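Local coordinates for protein phosphotriesterase, putative (PDB 4J35) that is an engineered form of a probable two-metal lactonase of the phosphotriesterase family, remodelled to hydrolyse organophosphates, at residues G38-A43 with P76-E81; L157-A162 with P184-L189; P238-R243 with P289-D294. The protein carries 7 engineered substitutions. One frame throughout, in Å; residues are numbered along the deposited sequence.

Contact 1: G38-A43 with P76-E81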
loop_
_atom_site.group_PDB
_atom_site.type_symbol
_atom_site.label_atom_id
_atom_site.label_comp_id
_atom_site.label_asym_id
_atom_site.label_seq_id
_atom_site.Cartn_x
_atom_site.Cartn_y
_atom_site.Cartn_z
ATOM N N GLY A 38 2.194 -17.822 -19.349
ATOM C CA GLY A 38 1.441 -16.798 -18.622
ATOM C C GLY A 38 1.862 -15.369 -18.968
ATOM O O GLY A 38 2.264 -14.595 -18.085
ATOM N N PRO A 39 1.783 -15.019 -20.259
ATOM C CA PRO A 39 2.141 -13.684 -20.745
ATOM C C PRO A 39 1.132 -12.631 -20.313
ATOM O O PRO A 39 -0.016 -12.943 -19.950
ATOM C CB PRO A 39 2.076 -13.855 -22.265
ATOM C CG PRO A 39 0.993 -14.832 -22.451
ATOM C CD PRO A 39 1.204 -15.840 -21.338
ATOM N N PHE A 40 1.536 -11.371 -20.374
ATOM C CA PHE A 40 0.624 -10.293 -20.027
ATOM C C PHE A 40 -0.393 -10.102 -21.151
ATOM O O PHE A 40 -0.009 -9.899 -22.295
ATOM C CB PHE A 40 1.402 -9.002 -19.825
ATOM C CG PHE A 40 0.575 -7.860 -19.325
ATOM C CD1 PHE A 40 -0.307 -8.033 -18.278
ATOM C CD2 PHE A 40 0.705 -6.599 -19.883
ATOM C CE1 PHE A 40 -1.050 -6.973 -17.793
ATOM C CE2 PHE A 40 -0.042 -5.528 -19.406
ATOM C CZ PHE A 40 -0.914 -5.716 -18.360
ATOM N N ASP A 41 -1.674 -10.158 -20.820
ATOM C CA ASP A 41 -2.720 -9.907 -21.800
ATOM C C ASP A 41 -3.154 -8.482 -21.614
ATOM O O ASP A 41 -4.018 -8.182 -20.784
ATOM C CB ASP A 41 -3.911 -10.850 -21.617
ATOM C CG ASP A 41 -4.988 -10.654 -22.697
ATOM O OD1 ASP A 41 -4.942 -9.630 -23.420
ATOM O OD2 ASP A 41 -5.876 -11.526 -22.828
ATOM N N HIS A 42 -2.538 -7.593 -22.377
ATOM C CA HIS A 42 -2.696 -6.171 -22.140
ATOM C C HIS A 42 -4.145 -5.712 -22.323
ATOM O O HIS A 42 -4.663 -4.948 -21.517
ATOM C CB HIS A 42 -1.765 -5.387 -23.052
ATOM C CG HIS A 42 -1.912 -3.900 -22.930
ATOM N ND1 HIS A 42 -2.979 -3.214 -23.463
ATOM C CD2 HIS A 42 -1.116 -2.970 -22.355
ATOM C CE1 HIS A 42 -2.843 -1.924 -23.207
ATOM N NE2 HIS A 42 -1.719 -1.749 -22.538
ATOM N N ALA A 43 -4.803 -6.178 -23.383
ATOM C CA ALA A 43 -6.174 -5.758 -23.645
ATOM C C ALA A 43 -7.103 -6.235 -22.541
ATOM O O ALA A 43 -7.960 -5.496 -22.100
ATOM C CB ALA A 43 -6.673 -6.295 -25.024
ATOM N N PRO A 76 4.149 1.556 -14.356
ATOM C CA PRO A 76 3.596 2.909 -14.335
ATOM C C PRO A 76 2.849 3.322 -15.607
ATOM O O PRO A 76 1.839 4.029 -15.501
ATOM C CB PRO A 76 4.832 3.790 -14.144
ATOM C CG PRO A 76 5.840 2.895 -13.520
ATOM C CD PRO A 76 5.595 1.542 -14.080
ATOM N N ALA A 77 3.352 2.944 -16.774
ATOM C CA ALA A 77 2.693 3.303 -18.025
ATOM C C ALA A 77 1.311 2.641 -18.152
ATOM O O ALA A 77 0.407 3.251 -18.683
ATOM C CB ALA A 77 3.565 2.921 -19.205
ATOM N N PHE A 78 1.158 1.404 -17.674
ATOM C CA PHE A 78 -0.158 0.767 -17.630
ATOM C C PHE A 78 -1.068 1.504 -16.628
ATOM O O PHE A 78 -2.205 1.851 -16.944
ATOM C CB PHE A 78 -0.052 -0.743 -17.319
ATOM C CG PHE A 78 -1.390 -1.449 -17.317
ATOM C CD1 PHE A 78 -1.977 -1.864 -18.503
ATOM C CD2 PHE A 78 -2.074 -1.669 -16.137
ATOM C CE1 PHE A 78 -3.217 -2.462 -18.497
ATOM C CE2 PHE A 78 -3.316 -2.276 -16.136
ATOM C CZ PHE A 78 -3.886 -2.670 -17.311
ATOM N N LEU A 79 -0.569 1.803 -15.427
ATOM C CA LEU A 79 -1.374 2.581 -14.491
ATOM C C LEU A 79 -1.837 3.915 -15.091
ATOM O O LEU A 79 -2.957 4.352 -14.849
ATOM C CB LEU A 79 -0.573 2.876 -13.218
ATOM C CG LEU A 79 -0.080 1.674 -12.413
ATOM C CD1 LEU A 79 0.627 2.204 -11.182
ATOM C CD2 LEU A 79 -1.204 0.733 -12.000
ATOM N N ARG A 80 -0.975 4.576 -15.862
ATOM C CA ARG A 80 -1.376 5.821 -16.539
ATOM C C ARG A 80 -2.477 5.587 -17.568
ATOM O O ARG A 80 -3.411 6.386 -17.669
ATOM C CB ARG A 80 -0.174 6.500 -17.202
ATOM C CG ARG A 80 -0.513 7.815 -17.899
ATOM C CD ARG A 80 0.734 8.652 -18.147
ATOM N NE ARG A 80 1.612 8.025 -19.126
ATOM C CZ ARG A 80 2.775 8.525 -19.529
ATOM N NH1 ARG A 80 3.223 9.669 -19.038
ATOM N NH2 ARG A 80 3.495 7.867 -20.426
ATOM N N GLU A 81 -2.407 4.483 -18.300
ATOM C CA GLU A 81 -3.479 4.150 -19.236
ATOM C C GLU A 81 -4.808 4.005 -18.528
ATOM O O GLU A 81 -5.833 4.472 -19.028
ATOM C CB GLU A 81 -3.219 2.831 -19.953
ATOM C CG GLU A 81 -2.116 2.841 -20.952
ATOM C CD GLU A 81 -2.007 1.503 -21.657
ATOM O OE1 GLU A 81 -3.017 1.042 -22.247
ATOM O OE2 GLU A 81 -0.912 0.911 -21.609
#
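His42 and Glu81 meet through a nearly straight hydrogen bond: His42 NE2 donates to Glu81 OE2 over 2.9 Å, with 173° at the hydrogen. The acceptor lies practically in the imidazole plane and receives on its syn lone pair, and ring and carboxylate are almost coplanar, so the two flat groups meet edge on from opposite directions. Glu81 OE1 is also near, 3.1 Å from His42 NE2. Beside this pair stands Phe78, whose edge turns to the face of the imidazole, planes at 88° and centroids 5.7 Å apart. The opposite role falls to it with Phe40: Phe40 CZ comes down off-centre over the Phe78 ring, 4.0 Å from Phe78 CE1, in a second T-shaped pair. Both Phe40 and His42 hold CG anti to the backbone N (chi1 177° in His42), which carries their rings to the same partner. Behind them, Phe78 also touches Ala45 and Cys49 of helix 42-58 and Val24 and Ile25 of strand 17-26, while Asp41, the N-cap of helix 42-58, caps Ala44 N. Replacing His42 by an alanine is likely to leave the Glu81 carboxylate without this N-H and Phe78 with one T-shaped partner fewer. The hydrogen bond is a polar link between the first turn of helix 42-58 and the first two turns of helix 76-86, and the carboxylate probably favours a protonated imidazole.

Contact 2: L157-A162 with P184-L189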
loop_
_atom_site.group_PDB
_atom_site.type_symbol
_atom_site.label_atom_id
_atom_site.label_comp_id
_atom_site.label_asym_id
_atom_site.label_seq_id
_atom_site.Cartn_x
_atom_site.Cartn_y
_atom_site.Cartn_z
ATOM N N LEU A 157 18.579 -1.362 4.832
ATOM C CA LEU A 157 19.197 -0.551 3.798
ATOM C C LEU A 157 18.130 0.349 3.210
ATOM O O LEU A 157 18.378 1.525 2.984
ATOM C CB LEU A 157 19.778 -1.446 2.696
ATOM C CG LEU A 157 20.898 -2.396 3.161
ATOM C CD1 LEU A 157 21.149 -3.452 2.110
ATOM C CD2 LEU A 157 22.164 -1.635 3.443
ATOM N N PHE A 158 16.962 -0.248 2.926
ATOM C CA PHE A 158 15.868 0.449 2.285
ATOM C C PHE A 158 15.230 1.457 3.236
ATOM O O PHE A 158 14.904 2.558 2.822
ATOM C CB PHE A 158 14.820 -0.546 1.752
ATOM C CG PHE A 158 15.382 -1.492 0.671
ATOM C CD1 PHE A 158 16.069 -2.644 1.020
ATOM C CD2 PHE A 158 15.196 -1.219 -0.691
ATOM C CE1 PHE A 158 16.593 -3.509 0.017
ATOM C CE2 PHE A 158 15.738 -2.060 -1.673
ATOM C CZ PHE A 158 16.417 -3.210 -1.311
ATOM N N PHE A 159 15.061 1.087 4.503
ATOM C CA PHE A 159 14.533 2.036 5.485
ATOM C C PHE A 159 15.419 3.274 5.565
ATOM O O PHE A 159 14.906 4.404 5.624
ATOM C CB PHE A 159 14.351 1.385 6.875
ATOM C CG PHE A 159 13.085 0.560 7.014
ATOM C CD1 PHE A 159 12.903 -0.606 6.279
ATOM C CD2 PHE A 159 12.075 0.951 7.892
ATOM C CE1 PHE A 159 11.749 -1.371 6.393
ATOM C CE2 PHE A 159 10.905 0.192 8.015
ATOM C CZ PHE A 159 10.739 -0.964 7.271
ATOM N N ARG A 160 16.743 3.099 5.564
ATOM C CA ARG A 160 17.602 4.277 5.728
ATOM C C ARG A 160 17.616 5.096 4.450
ATOM O O ARG A 160 17.601 6.314 4.500
ATOM C CB ARG A 160 19.059 3.891 6.156
ATOM C CG ARG A 160 19.125 3.213 7.537
ATOM C CD ARG A 160 20.569 3.064 8.069
ATOM N NE ARG A 160 21.356 2.107 7.311
ATOM C CZ ARG A 160 21.412 0.799 7.554
ATOM N NH1 ARG A 160 20.711 0.258 8.543
ATOM N NH2 ARG A 160 22.180 0.020 6.806
ATOM N N ALA A 161 17.606 4.434 3.295
ATOM C CA ALA A 161 17.527 5.175 2.031
ATOM C C ALA A 161 16.196 5.944 1.918
ATOM O O ALA A 161 16.177 7.095 1.484
ATOM C CB ALA A 161 17.689 4.250 0.859
ATOM N N ALA A 162 15.084 5.302 2.281
ATOM C CA ALA A 162 13.789 5.976 2.260
ATOM C C ALA A 162 13.724 7.190 3.211
ATOM O O ALA A 162 13.169 8.231 2.858
ATOM C CB ALA A 162 12.687 4.994 2.605
ATOM N N PRO A 184 5.581 -1.467 15.485
ATOM C CA PRO A 184 6.226 -0.471 16.362
ATOM C C PRO A 184 7.710 -0.225 16.001
ATOM O O PRO A 184 8.243 0.907 16.087
ATOM C CB PRO A 184 6.095 -1.108 17.746
ATOM C CG PRO A 184 4.897 -2.008 17.631
ATOM C CD PRO A 184 5.036 -2.606 16.238
ATOM N N GLN A 185 8.377 -1.289 15.599
ATOM C CA GLN A 185 9.783 -1.190 15.185
ATOM C C GLN A 185 9.963 -0.389 13.908
ATOM O O GLN A 185 10.918 0.346 13.772
ATOM C CB GLN A 185 10.384 -2.563 14.990
ATOM C CG GLN A 185 10.591 -3.321 16.263
ATOM C CD GLN A 185 9.392 -4.128 16.624
ATOM O OE1 GLN A 185 8.269 -3.773 16.276
ATOM N NE2 GLN A 185 9.615 -5.243 17.303
ATOM N N GLN A 186 9.066 -0.537 12.941
ATOM C CA GLN A 186 9.179 0.267 11.742
ATOM C C GLN A 186 9.027 1.759 12.068
ATOM O O GLN A 186 9.734 2.623 11.521
ATOM C CB GLN A 186 8.066 -0.156 10.747
ATOM C CG GLN A 186 8.314 -1.478 10.033
ATOM C CD GLN A 186 7.283 -1.709 8.927
ATOM O OE1 GLN A 186 6.329 -0.946 8.811
ATOM N NE2 GLN A 186 7.468 -2.758 8.131
ATOM N N ALA A 187 8.036 2.062 12.906
ATOM C CA ALA A 187 7.645 3.425 13.187
ATOM C C ALA A 187 8.777 4.046 13.977
ATOM O O ALA A 187 9.192 5.164 13.724
ATOM C CB ALA A 187 6.327 3.472 13.992
ATOM N N GLU A 188 9.311 3.259 14.887
ATOM C CA GLU A 188 10.441 3.731 15.706
ATOM C C GLU A 188 11.718 3.952 14.889
ATOM O O GLU A 188 12.440 4.941 15.103
ATOM C CB GLU A 188 10.738 2.717 16.775
ATOM C CG GLU A 188 11.950 3.129 17.607
ATOM C CD GLU A 188 12.242 2.114 18.656
ATOM O OE1 GLU A 188 12.344 0.919 18.293
ATOM O OE2 GLU A 188 12.334 2.504 19.836
ATOM N N LEU A 189 12.008 3.034 13.970
ATOM C CA LEU A 189 13.174 3.165 13.102
ATOM C C LEU A 189 13.057 4.384 12.173
ATOM O O LEU A 189 13.947 5.224 12.113
ATOM C CB LEU A 189 13.403 1.878 12.303
ATOM C CG LEU A 189 14.510 1.912 11.255
ATOM C CD1 LEU A 189 15.851 2.344 11.898
ATOM C CD2 LEU A 189 14.671 0.554 10.567
#
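Phe159 points from helix 153-169 at helix 183-192 and is met there by Gln186 and Leu189, one helical turn apart. Its ring is approached in two ways. Gln186 crosses it at about a right angle and touches its outer edge: Gln186 CG lies 3.7 Å from both Phe159 CE2 and Phe159 CZ, close to the ring plane, so the aliphatic part of the glutamine makes the closest touch. The amide that follows is turned 58° from the ring, and its NE2 comes to 3.8 Å from Phe159 CZ. Leu189 works nearer the root of the phenylalanine, through one methyl: its CD2 is 3.7 Å from Phe159 CD2 and 3.8 Å from Phe159 CB. With CG opposite the backbone N (chi1 174°), Leu189 reaches out toward helix 153-169 and sets that methyl beside the base of the ring. Gln186 instead has CG opposite its carbonyl carbon and runs on extended (chi2 -171°), which brings CG up against the ring edge and carries the amide on past it. There both amide atoms are hydrogen-bonded: NE2 to Ser146 OG and His176 O, and OE1 to Thr175 OG1. His176 is a metal ligand, so this buried glutamine is a second-shell residue that probably helps to position the backbone just after strand 173-174, where His176 lies. In the TIM-barrel fold, the contact joins two neighbouring outer helices; helix 116-129 packs on Phe158 and Ala161 of the first, and helix 211-218 covers Pro184 and Ala187 of the second.

Contact 3: P238-R243 with P289-D294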
loop_
_atom_site.group_PDB
_atom_site.type_symbol
_atom_site.label_atom_id
_atom_site.label_comp_id
_atom_site.label_asym_id
_atom_site.label_seq_id
_atom_site.Cartn_x
_atom_site.Cartn_y
_atom_site.Cartn_z
ATOM N N PRO A 238 -6.774 -12.088 10.297
ATOM C CA PRO A 238 -8.016 -12.112 11.065
ATOM C C PRO A 238 -9.221 -12.034 10.156
ATOM O O PRO A 238 -9.088 -11.795 8.955
ATOM C CB PRO A 238 -7.934 -10.837 11.906
ATOM C CG PRO A 238 -6.978 -9.960 11.173
ATOM C CD PRO A 238 -5.980 -10.879 10.562
ATOM N N THR A 239 -10.396 -12.191 10.743
ATOM C CA THR A 239 -11.630 -11.930 10.035
ATOM C C THR A 239 -11.893 -10.441 10.087
ATOM O O THR A 239 -11.308 -9.719 10.906
ATOM C CB THR A 239 -12.811 -12.679 10.690
ATOM O OG1 THR A 239 -13.110 -12.093 11.965
ATOM C CG2 THR A 239 -12.461 -14.154 10.878
ATOM N N ASP A 240 -12.798 -9.981 9.233
ATOM C CA ASP A 240 -13.158 -8.573 9.200
ATOM C C ASP A 240 -13.820 -8.147 10.506
ATOM O O ASP A 240 -13.672 -7.000 10.960
ATOM C CB ASP A 240 -14.092 -8.296 8.019
ATOM C CG ASP A 240 -13.339 -8.182 6.696
ATOM O OD1 ASP A 240 -12.084 -8.094 6.722
ATOM O OD2 ASP A 240 -13.999 -8.166 5.631
ATOM N N ALA A 241 -14.534 -9.079 11.119
ATOM C CA ALA A 241 -15.215 -8.790 12.374
ATOM C C ALA A 241 -14.185 -8.471 13.442
ATOM O O ALA A 241 -14.386 -7.558 14.246
ATOM C CB ALA A 241 -16.091 -9.957 12.801
ATOM N N GLU A 242 -13.081 -9.213 13.448
ATOM C CA GLU A 242 -12.012 -8.948 14.406
ATOM C C GLU A 242 -11.331 -7.624 14.074
ATOM O O GLU A 242 -11.031 -6.820 14.972
ATOM C CB GLU A 242 -10.989 -10.084 14.421
ATOM C CG GLU A 242 -11.580 -11.433 14.811
ATOM C CD GLU A 242 -10.659 -12.606 14.501
ATOM O OE1 GLU A 242 -9.898 -12.528 13.516
ATOM O OE2 GLU A 242 -10.703 -13.615 15.239
ATOM N N ARG A 243 -11.081 -7.396 12.787
ATOM C CA ARG A 243 -10.559 -6.111 12.347
ATOM C C ARG A 243 -11.397 -4.988 12.922
ATOM O O ARG A 243 -10.871 -4.076 13.532
ATOM C CB ARG A 243 -10.571 -5.991 10.825
ATOM C CG ARG A 243 -9.522 -6.832 10.132
ATOM C CD ARG A 243 -9.443 -6.513 8.642
ATOM N NE ARG A 243 -8.335 -7.237 8.018
ATOM C CZ ARG A 243 -8.379 -8.500 7.600
ATOM N NH1 ARG A 243 -9.498 -9.217 7.688
ATOM N NH2 ARG A 243 -7.293 -9.051 7.081
ATOM N N PRO A 289 -11.849 -4.437 -4.285
ATOM C CA PRO A 289 -11.824 -3.038 -3.814
ATOM C C PRO A 289 -13.155 -2.312 -3.595
ATOM O O PRO A 289 -13.159 -1.126 -3.292
ATOM C CB PRO A 289 -11.036 -2.327 -4.908
ATOM C CG PRO A 289 -11.230 -3.193 -6.115
ATOM C CD PRO A 289 -11.221 -4.584 -5.601
ATOM N N LEU A 290 -14.287 -2.992 -3.754
ATOM C CA LEU A 290 -15.572 -2.370 -3.489
ATOM C C LEU A 290 -16.116 -2.705 -2.100
ATOM O O LEU A 290 -17.185 -2.221 -1.698
ATOM C CB LEU A 290 -16.605 -2.894 -4.560
ATOM C CG LEU A 290 -16.048 -2.885 -5.978
ATOM C CD1 LEU A 290 -17.099 -3.483 -6.978
ATOM C CD2 LEU A 290 -15.711 -1.502 -6.426
ATOM N N HIS A 291 -15.443 -3.618 -1.415
ATOM C CA HIS A 291 -15.875 -4.143 -0.127
ATOM C C HIS A 291 -15.942 -3.057 0.959
ATOM O O HIS A 291 -16.881 -3.020 1.755
ATOM C CB HIS A 291 -14.932 -5.279 0.252
ATOM C CG HIS A 291 -15.111 -5.820 1.637
ATOM N ND1 HIS A 291 -16.337 -6.160 2.160
ATOM C CD2 HIS A 291 -14.203 -6.124 2.589
ATOM C CE1 HIS A 291 -16.180 -6.643 3.377
ATOM N NE2 HIS A 291 -14.892 -6.622 3.667
ATOM N N ILE A 292 -15.038 -2.085 0.929
ATOM C CA ILE A 292 -14.992 -1.148 2.043
ATOM C C ILE A 292 -16.202 -0.219 1.890
ATOM O O ILE A 292 -16.998 -0.051 2.808
ATOM C CB ILE A 292 -13.687 -0.361 2.116
ATOM C CG1 ILE A 292 -12.674 -1.222 2.849
ATOM C CG2 ILE A 292 -13.933 0.958 2.828
ATOM C CD1 ILE A 292 -11.220 -0.702 2.753
ATOM N N SER A 293 -16.376 0.298 0.676
ATOM C CA SER A 293 -17.549 1.093 0.349
ATOM C C SER A 293 -18.885 0.384 0.618
ATOM O O SER A 293 -19.779 0.976 1.239
ATOM C CB SER A 293 -17.488 1.559 -1.095
ATOM O OG SER A 293 -16.307 2.294 -1.349
ATOM N N ASP A 294 -19.055 -0.859 0.146
ATOM C CA ASP A 294 -20.371 -1.507 0.214
ATOM C C ASP A 294 -20.696 -2.138 1.566
ATOM O O ASP A 294 -21.877 -2.221 1.932
ATOM C CB ASP A 294 -20.523 -2.625 -0.864
ATOM C CG ASP A 294 -20.425 -2.107 -2.265
ATOM O OD1 ASP A 294 -20.379 -0.879 -2.446
ATOM O OD2 ASP A 294 -20.439 -2.941 -3.209
#
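Asp240 is the residue of segment 238-243 that reaches His291, and Thr239 and Glu242 cap the helix that Asp240 begins. Pro238 lies over the centre of one face of the Arg243 guanidinium. Thr239 is the N-cap and forms a capping box with Glu242: Glu242 N donates to Thr239 OG1 (3.2 Å), and Thr239 N returns a bond to Glu242 OE1 (2.8 Å), meeting it from above the carboxylate plane. Asp240 then directs OD2 at His291 NE2 and accepts a short but bent bond, 2.7 Å with 151° at the hydrogen. The donor comes from the syn side, tilted 34° out of the carboxylate plane. His291 has CG anti to its backbone N (chi1 172°), which points the imidazole edge at helix 240-251. The bond links the beginnings of helices 240-251 and 291-303 in the TIM-barrel fold. The other oxygen, Asp240 OD1, takes Gly230 N and a weak bond in a salt bridge with Arg243 NH1 (3.0 Å). Arg243 is itself paired with Asp206, and His291 ND1 is hydrogen-bonded to Asp295 OD2. With carboxylates at both ring nitrogens, the buried imidazole is likely to lean toward the protonated form, its positive charge shared between Asp240 and Asp295.

In the fold
Contacts 2 and 3 are buried, whereas contact 1 is only partly so and lies farther from the centre of the chain, about 19 Å against 16 Å for each of the others. Contacts 1 and 2 sit on opposite sides of that centre. Each joins a different pair of helices, although helix 42-58 of contact 1 also receives Pro289 and Leu290 from contact 3. Their chemistry divides differently: contacts 1 and 3 both rest on a histidine-carboxylate bond, nearly coplanar and straight among aromatic rings in the first, bent and part of a charged network in the third. Contact 2 joins its helices by apolar touch and sends its polar group inward to the metal-ligand shell.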